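Local coordinates for GDSL-like protein (Roseburia intestinalis L1-82, PDB 6HFZ) that removes acetyl groups from acetylated mannans as a two-domain carbohydrate esterase of a gut bacterium, at residues I239-S244 with L282-C287. Residues are numbered along the deposited sequence; the frame is centred on the assembly and turned at random.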
ATOM      1  N   ILE A 239       1.776  -5.153 -13.480  1.00 19.38           N
ATOM      2  CA  ILE A 239       3.175  -5.405 -13.771  1.00 23.64           C
ATOM      3  C   ILE A 239       3.930  -4.082 -13.848  1.00 21.11           C
ATOM      4  O   ILE A 239       3.616  -3.265 -14.656  1.00 23.41           O
ATOM      5  CB  ILE A 239       3.278  -6.224 -15.068  1.00 27.38           C
ATOM      6  CG1 ILE A 239       2.718  -7.635 -14.877  1.00 30.19           C
ATOM      7  CG2 ILE A 239       4.715  -6.242 -15.588  1.00 27.10           C
ATOM      8  CD1 ILE A 239       3.440  -8.453 -13.853  1.00 33.77           C
ATOM      9  N   ARG A 240       4.915  -3.853 -12.982  1.00 22.20           N
ATOM     10  CA  ARG A 240       5.718  -2.646 -13.131  1.00 21.53           C
ATOM     11  C   ARG A 240       6.749  -2.836 -14.253  1.00 24.15           C
ATOM     12  O   ARG A 240       7.403  -3.885 -14.333  1.00 27.18           O
ATOM     13  CB  ARG A 240       6.538  -2.334 -11.887  1.00 24.09           C
ATOM     14  CG  ARG A 240       5.785  -1.666 -10.766  1.00 23.14           C
ATOM     15  CD  ARG A 240       6.674  -1.519  -9.540  1.00 24.57           C
ATOM     16  NE  ARG A 240       7.102  -2.791  -8.948  1.00 24.94           N
ATOM     17  CZ  ARG A 240       7.819  -2.866  -7.831  1.00 22.94           C
ATOM     18  NH1 ARG A 240       8.152  -1.757  -7.196  1.00 21.54           N
ATOM     19  NH2 ARG A 240       8.174  -4.045  -7.346  1.00 25.48           N
ATOM     20  N   HIS A 241       6.903  -1.813 -15.068  1.00 23.30           N
ATOM     21  CA  HIS A 241       7.951  -1.699 -16.112  1.00 24.37           C
ATOM     22  C   HIS A 241       8.981  -0.713 -15.566  1.00 20.98           C
ATOM     23  O   HIS A 241       8.681   0.487 -15.387  1.00 20.75           O
ATOM     24  CB  HIS A 241       7.349  -1.279 -17.458  1.00 24.41           C
ATOM     25  CG  HIS A 241       6.390  -2.270 -18.001  1.00 27.60           C
ATOM     26  ND1 HIS A 241       6.746  -3.186 -19.000  1.00 26.41           N
ATOM     27  CD2 HIS A 241       5.112  -2.555 -17.665  1.00 26.18           C
ATOM     28  CE1 HIS A 241       5.720  -3.950 -19.267  1.00 28.70           C
ATOM     29  NE2 HIS A 241       4.716  -3.601 -18.467  1.00 28.60           N
ATOM     30  N   GLN A 242      10.164  -1.228 -15.261  1.00 19.69           N
ATOM     31  CA  GLN A 242      11.253  -0.438 -14.700  1.00 21.22           C
ATOM     32  C   GLN A 242      12.500  -0.649 -15.572  1.00 22.57           C
ATOM     33  O   GLN A 242      12.385  -1.158 -16.682  1.00 25.19           O
ATOM     34  CB  GLN A 242      11.440  -0.794 -13.235  1.00 20.81           C
ATOM     35  CG  GLN A 242      10.231  -0.380 -12.392  1.00 21.14           C
ATOM     36  CD  GLN A 242      10.411  -0.487 -10.905  1.00 23.95           C
ATOM     37  OE1 GLN A 242      10.402  -1.581 -10.335  1.00 23.83           O
ATOM     38  NE2 GLN A 242      10.549   0.661 -10.250  1.00 21.90           N
ATOM     39  N   ASN A 243      13.660  -0.190 -15.100  1.00 22.83           N
ATOM     40  CA  ASN A 243      14.802  -0.007 -16.002  1.00 24.23           C
ATOM     41  C   ASN A 243      15.396  -1.377 -16.386  1.00 28.30           C
ATOM     42  O   ASN A 243      16.229  -1.390 -17.253  1.00 26.63           O
ATOM     43  CB  ASN A 243      15.801   1.036 -15.486  1.00 24.01           C
ATOM     44  CG  ASN A 243      16.649   0.627 -14.292  1.00 24.10           C
ATOM     45  OD1 ASN A 243      17.094  -0.514 -14.190  1.00 28.75           O
ATOM     46  ND2 ASN A 243      16.981   1.584 -13.453  1.00 25.51           N
ATOM     47  N   SER A 244      14.923  -2.491 -15.790  1.00 29.26           N
ATOM     48  CA  SER A 244      15.323  -3.854 -16.182  1.00 31.90           C
ATOM     49  C   SER A 244      14.544  -4.331 -17.426  1.00 34.31           C
ATOM     50  O   SER A 244      14.864  -5.371 -18.010  1.00 30.09           O
ATOM     51  CB  SER A 244      15.123  -4.820 -15.043  1.00 34.33           C
ATOM     52  OG  SER A 244      13.790  -4.726 -14.519  1.00 38.17           O
ATOM     53  N   LEU A 282       8.177   2.983 -23.888  1.00 27.56           N
ATOM     54  CA  LEU A 282       7.947   1.697 -23.297  1.00 28.15           C
ATOM     55  C   LEU A 282       6.778   1.036 -24.013  1.00 27.61           C
ATOM     56  O   LEU A 282       5.809   1.712 -24.319  1.00 28.61           O
ATOM     57  CB  LEU A 282       7.532   1.848 -21.826  1.00 27.87           C
ATOM     58  CG  LEU A 282       8.447   2.652 -20.917  1.00 28.09           C
ATOM     59  CD1 LEU A 282       8.055   4.105 -20.825  1.00 27.46           C
ATOM     60  CD2 LEU A 282       8.490   2.019 -19.526  1.00 28.84           C
ATOM     61  N   ASP A 283       6.859  -0.289 -24.147  1.00 28.04           N
ATOM     62  CA  ASP A 283       5.760  -1.161 -24.484  1.00 31.73           C
ATOM     63  C   ASP A 283       5.136  -1.690 -23.187  1.00 32.09           C
ATOM     64  O   ASP A 283       5.825  -2.294 -22.379  1.00 31.57           O
ATOM     65  CB  ASP A 283       6.242  -2.373 -25.292  1.00 37.77           C
ATOM     66  CG  ASP A 283       6.773  -2.049 -26.683  1.00 45.46           C
ATOM     67  OD1 ASP A 283       6.449  -0.963 -27.198  1.00 47.84           O
ATOM     68  OD2 ASP A 283       7.509  -2.898 -27.241  1.00 52.95           O
ATOM     69  N   VAL A 284       3.833  -1.443 -23.003  1.00 27.01           N
ATOM     70  CA  VAL A 284       3.147  -1.803 -21.761  1.00 26.21           C
ATOM     71  C   VAL A 284       1.818  -2.479 -22.096  1.00 25.03           C
ATOM     72  O   VAL A 284       0.898  -1.815 -22.571  1.00 26.13           O
ATOM     73  CB  VAL A 284       2.933  -0.584 -20.849  1.00 25.36           C
ATOM     74  CG1 VAL A 284       2.290  -1.031 -19.533  1.00 27.96           C
ATOM     75  CG2 VAL A 284       4.238   0.205 -20.611  1.00 25.04           C
ATOM     76  N   GLU A 285       1.734  -3.774 -21.778  1.00 25.83           N
ATOM     77  CA  GLU A 285       0.542  -4.591 -21.978  1.00 30.22           C
ATOM     78  C   GLU A 285      -0.448  -4.409 -20.808  1.00 30.60           C
ATOM     79  O   GLU A 285      -0.064  -4.412 -19.620  1.00 28.41           O
ATOM     80  CB  GLU A 285       0.912  -6.068 -22.114  1.00 33.70           C
ATOM     81  CG  GLU A 285      -0.213  -6.911 -22.694  1.00 40.01           C
ATOM     82  CD  GLU A 285       0.161  -8.316 -23.175  1.00 45.78           C
ATOM     83  OE1 GLU A 285      -0.732  -9.008 -23.691  1.00 52.55           O
ATOM     84  OE2 GLU A 285       1.335  -8.716 -23.048  1.00 46.22           O
ATOM     85  N   GLY A 286      -1.725  -4.287 -21.160  1.00 24.96           N
ATOM     86  CA  GLY A 286      -2.836  -4.298 -20.208  1.00 26.92           C
ATOM     87  C   GLY A 286      -4.008  -3.475 -20.712  1.00 28.55           C
ATOM     88  O   GLY A 286      -3.924  -2.857 -21.756  1.00 28.92           O
ATOM     89  N   CYS A 287      -5.093  -3.438 -19.927  1.00 25.98           N
ATOM     90  CA  CYS A 287      -6.201  -2.526 -20.173  1.00 26.28           C
ATOM     91  C   CYS A 287      -6.082  -1.257 -19.335  1.00 24.13           C
ATOM     92  O   CYS A 287      -6.800  -0.277 -19.626  1.00 25.66           O
ATOM     93  CB  CYS A 287      -7.557  -3.179 -19.935  1.00 26.18           C
ATOM     94  SG  CYS A 287      -7.833  -3.752 -18.241  1.00 28.48           S
TER
HETATM   95  O   HOH W   1       2.300  -4.824 -18.430  1.00 33.65           O
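H241 reaches across from strand 237-241 to V284 on strand 279-286. The two strand segments run antiparallel, with axes 8.7 Å apart at closest approach. No direct hydrogen bond joins the two segments; every close approach runs through the H241 side chain. Its CB lies against L282, 4.1 Å from L282 CD2. CG sits anti to the carbonyl carbon of H241 (chi1 -63°), which directs the ring across to the facing strand. The ring then rests with one face over V284. V284 CG2 is 4.2 Å from the ring centroid and 13° off the ring normal, a CH-pi contact. This methyl is displaced toward CG and CD2. V284 CG1 touches the CD2 and NE2 side of the ring, at 3.7 Å from H241 NE2. Near the CE1 and ND1 end, D283 O approaches the ring obliquely from the same side as V284, 3.5 Å from H241 CE1. ND1 is hydrogen-bonded to D245 OD2, just beyond the segment. At the tip, NE2 meets a water in the plane of the ring, 2.7 Å from H241 NE2. That water donates to E285 O and bridges the two strands. Both ring nitrogens are therefore engaged, which would fix the ring's rotation. A leucine here would probably leave the D245 carboxylate and the bridging water without their ring nitrogens. The contact packs one beta sheet against another in the C-terminal, all-beta part of the chain, consistent with a beta-sandwich-like domain. H241 pairs through its backbone with V366 on strand 361-370, and V284 with H344 on strand 342-352. V284 also touches V366 and I289, while R240 packs on helix 84-96 of the esterase domain.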